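Local coordinates for protein FMN reductase [NAD(P)H] (Bacillus subtilis, PDB 1ZCH) that uses NADH or NADPH to reduce FMN, and also reduces nitroaromatic compounds, quinones, chromates and azo dyes, at residues L128-V133 / L161-P166; D82-K87 / E150-V155; V46-V51 / V75-C80. All coordinates share one frame; numbering follows the deposited sequence.

Contact 1. Residues L128-V133 / L161-P166; sequences LGLGTV and LVIGHP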
loop_
_atom_site.group_PDB
_atom_site.type_symbol
_atom_site.label_atom_id
_atom_site.label_comp_id
_atom_site.label_asym_id
_atom_site.label_seq_id
_atom_site.Cartn_x
_atom_site.Cartn_y
_atom_site.Cartn_z
ATOM N N LEU A 128 15.736 -1.122 -12.209
ATOM C CA LEU A 128 17.192 -1.161 -12.183
ATOM C C LEU A 128 17.740 -2.529 -12.602
ATOM O O LEU A 128 18.955 -2.731 -12.652
ATOM C CB LEU A 128 17.694 -0.807 -10.781
ATOM C CG LEU A 128 17.354 0.614 -10.308
ATOM C CD1 LEU A 128 17.649 0.751 -8.824
ATOM C CD2 LEU A 128 18.155 1.631 -11.112
ATOM N N GLY A 129 16.844 -3.463 -12.899
ATOM C CA GLY A 129 17.268 -4.791 -13.306
ATOM C C GLY A 129 17.325 -5.762 -12.142
ATOM O O GLY A 129 17.731 -6.915 -12.298
ATOM N N LEU A 130 16.911 -5.298 -10.969
ATOM C CA LEU A 130 16.922 -6.133 -9.774
ATOM C C LEU A 130 15.650 -6.959 -9.647
ATOM O O LEU A 130 14.598 -6.590 -10.168
ATOM C CB LEU A 130 17.085 -5.260 -8.524
ATOM C CG LEU A 130 18.385 -4.455 -8.443
ATOM C CD1 LEU A 130 18.258 -3.387 -7.377
ATOM C CD2 LEU A 130 19.552 -5.395 -8.150
ATOM N N GLY A 131 15.760 -8.086 -8.953
ATOM C CA GLY A 131 14.603 -8.933 -8.739
ATOM C C GLY A 131 14.115 -8.675 -7.331
ATOM O O GLY A 131 14.902 -8.266 -6.473
ATOM N N THR A 132 12.823 -8.881 -7.090
ATOM C CA THR A 132 12.266 -8.672 -5.759
ATOM C C THR A 132 11.128 -9.647 -5.474
ATOM O O THR A 132 10.587 -10.285 -6.385
ATOM C CB THR A 132 11.662 -7.244 -5.581
ATOM O OG1 THR A 132 10.398 -7.172 -6.256
ATOM C CG2 THR A 132 12.595 -6.170 -6.149
ATOM N N VAL A 133 10.786 -9.762 -4.195
ATOM C CA VAL A 133 9.655 -10.575 -3.759
ATOM C C VAL A 133 9.277 -10.095 -2.361
ATOM O O VAL A 133 10.116 -10.048 -1.459
ATOM C CB VAL A 133 9.953 -12.102 -3.744
ATOM C CG1 VAL A 133 10.997 -12.456 -2.687
ATOM C CG2 VAL A 133 8.650 -12.863 -3.488
ATOM N N LEU A 161 10.772 -7.058 1.866
ATOM C CA LEU A 161 10.950 -7.021 0.427
ATOM C C LEU A 161 12.365 -7.505 0.170
ATOM O O LEU A 161 13.333 -6.875 0.593
ATOM C CB LEU A 161 10.781 -5.605 -0.137
ATOM C CG LEU A 161 10.911 -5.535 -1.670
ATOM C CD1 LEU A 161 9.770 -6.329 -2.330
ATOM C CD2 LEU A 161 10.886 -4.084 -2.131
ATOM N N VAL A 162 12.468 -8.648 -0.493
ATOM C CA VAL A 162 13.759 -9.217 -0.832
ATOM C C VAL A 162 14.241 -8.509 -2.094
ATOM O O VAL A 162 13.456 -8.265 -3.009
ATOM C CB VAL A 162 13.630 -10.736 -1.100
ATOM C CG1 VAL A 162 14.943 -11.293 -1.628
ATOM C CG2 VAL A 162 13.230 -11.455 0.183
ATOM N N ILE A 163 15.523 -8.158 -2.132
ATOM C CA ILE A 163 16.093 -7.492 -3.297
ATOM C C ILE A 163 17.464 -8.086 -3.623
ATOM O O ILE A 163 18.276 -8.335 -2.727
ATOM C CB ILE A 163 16.251 -5.967 -3.067
ATOM C CG1 ILE A 163 14.886 -5.341 -2.764
ATOM C CG2 ILE A 163 16.856 -5.312 -4.310
ATOM C CD1 ILE A 163 14.934 -3.839 -2.533
ATOM N N GLY A 164 17.706 -8.320 -4.908
ATOM C CA GLY A 164 18.979 -8.876 -5.329
ATOM C C GLY A 164 19.020 -9.077 -6.831
ATOM O O GLY A 164 18.065 -8.751 -7.533
ATOM N N HIS A 165 20.131 -9.607 -7.331
ATOM C CA HIS A 165 20.272 -9.862 -8.757
ATOM C C HIS A 165 19.675 -11.238 -9.061
ATOM O O HIS A 165 20.025 -12.234 -8.431
ATOM C CB HIS A 165 21.754 -9.780 -9.146
ATOM C CG HIS A 165 22.323 -8.400 -9.006
ATOM N ND1 HIS A 165 22.105 -7.411 -9.939
ATOM C CD2 HIS A 165 23.036 -7.825 -8.009
ATOM C CE1 HIS A 165 22.657 -6.284 -9.524
ATOM N NE2 HIS A 165 23.228 -6.508 -8.355
ATOM N N PRO A 166 18.747 -11.304 -10.028
ATOM C CA PRO A 166 18.094 -12.564 -10.401
ATOM C C PRO A 166 19.022 -13.638 -10.967
ATOM O O PRO A 166 19.915 -13.342 -11.762
ATOM C CB PRO A 166 17.055 -12.124 -11.439
ATOM C CG PRO A 166 16.832 -10.662 -11.140
ATOM C CD PRO A 166 18.226 -10.187 -10.832
HETATM O O HOH W 1 20.576 -7.636 -12.203
#
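Leu130 reaches across from just before strand 131-135 to His165 and Ile163 on the other segment. Its CB sits 3.8 Å from Gly164 O. CG lies anti to the carbonyl carbon, beside the backbone N (chi1 -62°), which turns the two methyl branches toward both. CD1 packs against Ile163 CG2 at 3.9 Å. CD2 lies over one face of the His165 imidazole, 3.7 Å from the ring centroid and 21° off the normal, a CH-pi contact offset toward the rim. A water in the plane of that ring joins His165 ND1 to Gly129 O. Gly129 has positive phi and closes the preceding helix in a Schellman motif.

Strand 131-135 runs antiparallel to strand 155-164, as one of the two outermost strands within this chain of the central sheet in the nitroreductase fold. Gly131 N donates to Gly164 O at 2.8 Å. Val162 N donates to Val133 O at 2.9 Å. Gly131 and Gly164 pair without side chains, and Pro166 CG comes within 3.5 Å of Gly131 N. A CB on Gly131 would run into that ring. Thr132 and Ile163 project to the opposite sheet face from Val133 and Val162, and the Thr132 hydroxyl is bonded to Glu126. Val133 CG1 lies 3.5 Å from Val162 CB, the two side chains pointing the same way. Val133 also touches the bound FMN.

Contact 2. Residues D82-K87 / E150-V155; sequences DFNRAK and ELPKYV. With CA (calcium ion), chain C.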
loop_
_atom_site.group_PDB
_atom_site.type_symbol
_atom_site.label_atom_id
_atom_site.label_comp_id
_atom_site.label_asym_id
_atom_site.label_seq_id
_atom_site.Cartn_x
_atom_site.Cartn_y
_atom_site.Cartn_z
ATOM N N ASP A 82 4.643 3.232 10.866
ATOM C CA ASP A 82 5.358 3.972 11.902
ATOM C C ASP A 82 4.616 5.202 12.411
ATOM O O ASP A 82 4.399 6.160 11.667
ATOM C CB ASP A 82 6.733 4.401 11.363
ATOM C CG ASP A 82 7.639 4.996 12.438
ATOM O OD1 ASP A 82 7.163 5.802 13.265
ATOM O OD2 ASP A 82 8.845 4.673 12.441
ATOM N N PHE A 83 4.214 5.163 13.679
ATOM C CA PHE A 83 3.550 6.301 14.307
ATOM C C PHE A 83 4.419 6.751 15.483
ATOM O O PHE A 83 3.973 7.496 16.361
ATOM C CB PHE A 83 2.137 5.923 14.774
ATOM C CG PHE A 83 1.089 6.078 13.704
ATOM C CD1 PHE A 83 0.393 7.273 13.561
ATOM C CD2 PHE A 83 0.832 5.041 12.807
ATOM C CE1 PHE A 83 -0.548 7.442 12.536
ATOM C CE2 PHE A 83 -0.103 5.197 11.779
ATOM C CZ PHE A 83 -0.793 6.399 11.644
ATOM N N ASN A 84 5.670 6.288 15.493
ATOM C CA ASN A 84 6.615 6.675 16.544
ATOM C C ASN A 84 7.103 8.094 16.254
ATOM O O ASN A 84 7.231 8.919 17.161
ATOM C CB ASN A 84 7.808 5.712 16.599
ATOM C CG ASN A 84 8.857 6.144 17.615
ATOM O OD1 ASN A 84 8.536 6.428 18.772
ATOM N ND2 ASN A 84 10.114 6.193 17.189
ATOM N N ARG A 85 7.386 8.391 14.988
ATOM C CA ARG A 85 7.807 9.747 14.658
ATOM C C ARG A 85 6.647 10.693 14.987
ATOM O O ARG A 85 6.863 11.833 15.395
ATOM C CB ARG A 85 8.197 9.858 13.178
ATOM C CG ARG A 85 9.576 9.269 12.857
ATOM C CD ARG A 85 9.985 9.577 11.411
ATOM N NE ARG A 85 9.094 8.907 10.471
ATOM C CZ ARG A 85 9.322 7.705 9.954
ATOM N NH1 ARG A 85 10.427 7.042 10.272
ATOM N NH2 ARG A 85 8.425 7.151 9.150
ATOM N N ALA A 86 5.419 10.214 14.818
ATOM C CA ALA A 86 4.242 11.022 15.139
ATOM C C ALA A 86 4.191 11.195 16.659
ATOM O O ALA A 86 3.836 12.261 17.163
ATOM C CB ALA A 86 2.965 10.331 14.652
ATOM N N LYS A 87 4.543 10.141 17.389
ATOM C CA LYS A 87 4.537 10.214 18.846
ATOM C C LYS A 87 5.504 11.305 19.295
ATOM O O LYS A 87 5.186 12.112 20.169
ATOM C CB LYS A 87 4.967 8.883 19.461
ATOM C CG LYS A 87 4.955 8.894 20.986
ATOM C CD LYS A 87 5.767 7.748 21.550
ATOM C CE LYS A 87 7.000 8.253 22.279
ATOM N NZ LYS A 87 6.644 9.042 23.493
ATOM N N GLU A 150 14.699 -3.962 17.141
ATOM C CA GLU A 150 14.474 -2.867 18.073
ATOM C C GLU A 150 13.345 -1.926 17.667
ATOM O O GLU A 150 13.460 -0.709 17.819
ATOM C CB GLU A 150 15.770 -2.070 18.258
ATOM C CG GLU A 150 16.888 -2.863 18.928
ATOM C CD GLU A 150 18.197 -2.095 19.002
ATOM O OE1 GLU A 150 18.175 -0.915 19.408
ATOM O OE2 GLU A 150 19.252 -2.675 18.666
ATOM N N LEU A 151 12.254 -2.484 17.152
ATOM C CA LEU A 151 11.120 -1.657 16.758
ATOM C C LEU A 151 10.462 -1.172 18.044
ATOM O O LEU A 151 10.077 -1.974 18.897
ATOM C CB LEU A 151 10.127 -2.466 15.918
ATOM C CG LEU A 151 10.731 -3.195 14.711
ATOM C CD1 LEU A 151 9.619 -3.874 13.914
ATOM C CD2 LEU A 151 11.497 -2.209 13.838
ATOM N N PRO A 152 10.332 0.152 18.206
ATOM C CA PRO A 152 9.720 0.708 19.414
ATOM C C PRO A 152 8.199 0.708 19.368
ATOM O O PRO A 152 7.589 0.284 18.385
ATOM C CB PRO A 152 10.283 2.123 19.446
ATOM C CG PRO A 152 10.225 2.490 17.979
ATOM C CD PRO A 152 10.768 1.230 17.296
ATOM N N LYS A 153 7.588 1.182 20.445
ATOM C CA LYS A 153 6.137 1.274 20.505
ATOM C C LYS A 153 5.686 2.162 19.338
ATOM O O LYS A 153 6.401 3.089 18.946
ATOM C CB LYS A 153 5.720 1.889 21.845
ATOM C CG LYS A 153 4.223 1.999 22.075
ATOM C CD LYS A 153 3.951 2.520 23.481
ATOM C CE LYS A 153 2.467 2.673 23.759
ATOM N NZ LYS A 153 2.245 3.152 25.157
ATOM N N TYR A 154 4.515 1.850 18.784
ATOM C CA TYR A 154 3.908 2.569 17.656
ATOM C C TYR A 154 4.500 2.221 16.294
ATOM O O TYR A 154 4.245 2.900 15.300
ATOM C CB TYR A 154 3.963 4.082 17.883
ATOM C CG TYR A 154 3.240 4.496 19.143
ATOM C CD1 TYR A 154 1.891 4.188 19.328
ATOM C CD2 TYR A 154 3.910 5.163 20.168
ATOM C CE1 TYR A 154 1.229 4.532 20.504
ATOM C CE2 TYR A 154 3.256 5.512 21.346
ATOM C CZ TYR A 154 1.921 5.195 21.509
ATOM O OH TYR A 154 1.275 5.557 22.670
ATOM N N VAL A 155 5.287 1.152 16.257
ATOM C CA VAL A 155 5.888 0.674 15.018
ATOM C C VAL A 155 5.585 -0.820 14.916
ATOM O O VAL A 155 5.757 -1.560 15.886
ATOM C CB VAL A 155 7.426 0.863 15.014
ATOM C CG1 VAL A 155 8.027 0.282 13.724
ATOM C CG2 VAL A 155 7.771 2.340 15.144
HETATM CA CA CA C . 18.873 1.213 19.473
HETATM O O HOH W 2 7.738 4.741 20.659
HETATM O O HOH W 3 16.701 1.796 18.545
HETATM O O HOH W 4 19.357 1.111 16.983
#
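With CG anti to the backbone N (chi1 -171°), the Asp82 carboxylate reaches Val155 CG2, 3.7 Å from OD2. The same torsion in Asn84 (chi1 176°) carries its amide to Pro152. Their side chains cross at about a right angle, Pro152 CG 3.8 Å from Asn84 ND2. Asn84 CB lies 3.7 Å from Val155 CG2. Tyr154, with positive phi, is third in the type II turn from Pro152 to Val155. Tyr154 O accepts from Phe83 N at 2.8 Å. Phe83 is the N-cap of helix 84-94. Lys87 CD meets the edge of the Tyr154 ring, 3.4 Å from CE2, while Lys153 CG lies over the centre of one ring face. The Lys87 amine forms a salt bridge with Glu91. A water joins Asn84 OD1 to Lys153 O, and Asn84 ND2 bonds to Gln190 of the second subunit.

Asp82 OD1 grips the first helical amides: an Asx turn to Asn84 N at 2.7 Å, extended to an Asx motif by Arg85 N at 3.1 Å. Its OD2 bonds to Thr47 and to Tyr187 of the second subunit. An alanine at Asp82 would probably leave both amides and Thr47 without this acceptor, and the Arg85 guanidinium without its neighbouring negative charge. Glu150 OE1 binds calcium at 2.2 Å, together with Asn189 OD1 of the second subunit. These polar groups thus serve both the local fold and the dimer interface.

Contact 3. Residues V46-V51 / V75-C80; sequences VTVITV and VFLLFC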
loop_
_atom_site.group_PDB
_atom_site.type_symbol
_atom_site.label_atom_id
_atom_site.label_comp_id
_atom_site.label_asym_id
_atom_site.label_seq_id
_atom_site.Cartn_x
_atom_site.Cartn_y
_atom_site.Cartn_z
ATOM N N VAL A 46 5.596 5.371 7.350
ATOM C CA VAL A 46 6.256 4.113 7.029
ATOM C C VAL A 46 7.759 4.247 7.258
ATOM O O VAL A 46 8.351 5.302 7.016
ATOM C CB VAL A 46 5.974 3.676 5.553
ATOM C CG1 VAL A 46 6.376 4.774 4.587
ATOM C CG2 VAL A 46 6.729 2.386 5.228
ATOM N N THR A 47 8.364 3.183 7.770
ATOM C CA THR A 47 9.800 3.165 8.007
ATOM C C THR A 47 10.346 1.935 7.304
ATOM O O THR A 47 9.700 0.887 7.280
ATOM C CB THR A 47 10.123 3.101 9.517
ATOM O OG1 THR A 47 9.853 4.380 10.105
ATOM C CG2 THR A 47 11.589 2.732 9.755
ATOM N N VAL A 48 11.527 2.077 6.713
ATOM C CA VAL A 48 12.157 0.971 6.012
ATOM C C VAL A 48 13.459 0.614 6.707
ATOM O O VAL A 48 14.341 1.458 6.848
ATOM C CB VAL A 48 12.484 1.337 4.549
ATOM C CG1 VAL A 48 13.113 0.133 3.844
ATOM C CG2 VAL A 48 11.219 1.779 3.818
ATOM N N ILE A 49 13.566 -0.630 7.160
ATOM C CA ILE A 49 14.791 -1.089 7.803
ATOM C C ILE A 49 15.543 -1.883 6.735
ATOM O O ILE A 49 14.998 -2.837 6.177
ATOM C CB ILE A 49 14.511 -2.042 8.996
ATOM C CG1 ILE A 49 13.526 -1.408 9.984
ATOM C CG2 ILE A 49 15.830 -2.382 9.697
ATOM C CD1 ILE A 49 14.049 -0.185 10.699
ATOM N N THR A 50 16.774 -1.480 6.436
ATOM C CA THR A 50 17.580 -2.189 5.448
ATOM C C THR A 50 18.475 -3.149 6.210
ATOM O O THR A 50 19.248 -2.732 7.078
ATOM C CB THR A 50 18.470 -1.224 4.631
ATOM O OG1 THR A 50 17.640 -0.326 3.886
ATOM C CG2 THR A 50 19.356 -2.005 3.656
ATOM N N VAL A 51 18.355 -4.435 5.898
ATOM C CA VAL A 51 19.153 -5.455 6.563
ATOM C C VAL A 51 20.054 -6.143 5.550
ATOM O O VAL A 51 19.577 -6.728 4.576
ATOM C CB VAL A 51 18.252 -6.521 7.233
ATOM C CG1 VAL A 51 19.113 -7.601 7.875
ATOM C CG2 VAL A 51 17.353 -5.870 8.278
ATOM N N VAL A 75 20.037 -8.314 0.074
ATOM C CA VAL A 75 19.279 -7.266 0.744
ATOM C C VAL A 75 17.870 -7.662 1.171
ATOM O O VAL A 75 17.127 -8.279 0.407
ATOM C CB VAL A 75 19.154 -6.019 -0.170
ATOM C CG1 VAL A 75 18.290 -4.950 0.508
ATOM C CG2 VAL A 75 20.536 -5.464 -0.491
ATOM N N PHE A 76 17.520 -7.313 2.406
ATOM C CA PHE A 76 16.177 -7.552 2.928
ATOM C C PHE A 76 15.695 -6.228 3.510
ATOM O O PHE A 76 16.319 -5.687 4.420
ATOM C CB PHE A 76 16.157 -8.597 4.045
ATOM C CG PHE A 76 14.774 -8.849 4.604
ATOM C CD1 PHE A 76 13.908 -9.753 3.985
ATOM C CD2 PHE A 76 14.315 -8.136 5.710
ATOM C CE1 PHE A 76 12.603 -9.941 4.462
ATOM C CE2 PHE A 76 13.012 -8.313 6.196
ATOM C CZ PHE A 76 12.155 -9.216 5.570
ATOM N N LEU A 77 14.595 -5.705 2.976
ATOM C CA LEU A 77 14.027 -4.456 3.470
ATOM C C LEU A 77 12.771 -4.790 4.263
ATOM O O LEU A 77 11.971 -5.626 3.842
ATOM C CB LEU A 77 13.636 -3.533 2.312
ATOM C CG LEU A 77 14.717 -3.126 1.309
ATOM C CD1 LEU A 77 14.127 -2.152 0.289
ATOM C CD2 LEU A 77 15.885 -2.486 2.049
ATOM N N LEU A 78 12.600 -4.151 5.414
ATOM C CA LEU A 78 11.404 -4.382 6.215
ATOM C C LEU A 78 10.584 -3.100 6.233
ATOM O O LEU A 78 11.052 -2.064 6.700
ATOM C CB LEU A 78 11.757 -4.771 7.653
ATOM C CG LEU A 78 10.512 -4.982 8.527
ATOM C CD1 LEU A 78 9.705 -6.156 7.996
ATOM C CD2 LEU A 78 10.924 -5.230 9.970
ATOM N N PHE A 79 9.370 -3.174 5.697
ATOM C CA PHE A 79 8.476 -2.023 5.665
ATOM C C PHE A 79 7.580 -2.098 6.892
ATOM O O PHE A 79 6.859 -3.080 7.089
ATOM C CB PHE A 79 7.639 -2.042 4.381
ATOM C CG PHE A 79 8.431 -1.735 3.144
ATOM C CD1 PHE A 79 8.411 -0.459 2.589
ATOM C CD2 PHE A 79 9.242 -2.710 2.559
ATOM C CE1 PHE A 79 9.191 -0.152 1.468
ATOM C CE2 PHE A 79 10.024 -2.415 1.442
ATOM C CZ PHE A 79 10.000 -1.136 0.895
ATOM N N CYS A 80 7.641 -1.060 7.720
ATOM C CA CYS A 80 6.860 -1.000 8.951
ATOM C C CYS A 80 5.956 0.219 8.991
ATOM O O CYS A 80 6.323 1.283 8.499
ATOM C CB CYS A 80 7.785 -0.904 10.171
ATOM S SG CYS A 80 9.099 -2.131 10.278
#
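Val48 and Phe79 lie side by side in the register of strands 46-51 and 75-80. The pair of strands forms one side of the central antiparallel sheet of the nitroreductase fold. The backbone supplies six hydrogen bonds through three pairs: Thr47 with Cys80, Ile49 with Leu78, and Val51 with Phe76. Leu78 N to Ile49 O and Val51 N to Phe76 O are both 2.8 Å. Longer CA-H...O contacts add to these, such as Val46 CA to Cys80 O at 3.2 Å.

Apolar packing divides between the two sheet faces. On the face of Val48, Thr50, Leu77 and Phe79, Val48 has CG1 anti to its N (chi1 -179°). That torsion places CG2 beside the N, 3.7 Å from Phe79 CE1. CG1 touches Leu77 CB at 4.0 Å, and Val46 CG2 meets the edge of the Phe79 ring. The ring also packs on helix 104-127 and on Leu161. On the opposite face, Ile49 CB meets Leu78 CB at 4.1 Å, and Val51 and Phe76 pack together against helix 54-63.

Among polar side chains, Thr50 OG1 has Leu77 CD2 3.3 Å away but bonds to Asn182 of the second subunit. The Thr47 hydroxyl bonds to Asp82 and Arg85. Val48, Ile49 and Thr50 pair in a parallel ladder with the second subunit. The buried hydroxyls find partners beyond this pair, and the sheet runs on across the dimer interface.

All three contacts belong to the nitroreductase fold. Contacts 1 and 3 belong to one antiparallel sheet, ordered 46-51, 75-82, 155-164, 131-135. Contact 3 joins the first two strands and contact 1 the last two. Their centres are about 14 Å apart, and strands 75-82 and 155-164 bond directly, as in Leu161 N to Leu77 O. Contact 2 lies where strand 75-82 passes into helix 84-94. Its centre is about 14 Å from that of contact 3 and about 28 Å from that of contact 1. Contact 3 closes before the others open, whereas the segments of contacts 1 and 2 alternate. The sheet thus links an FMN-touching end to an end joined to the second subunit.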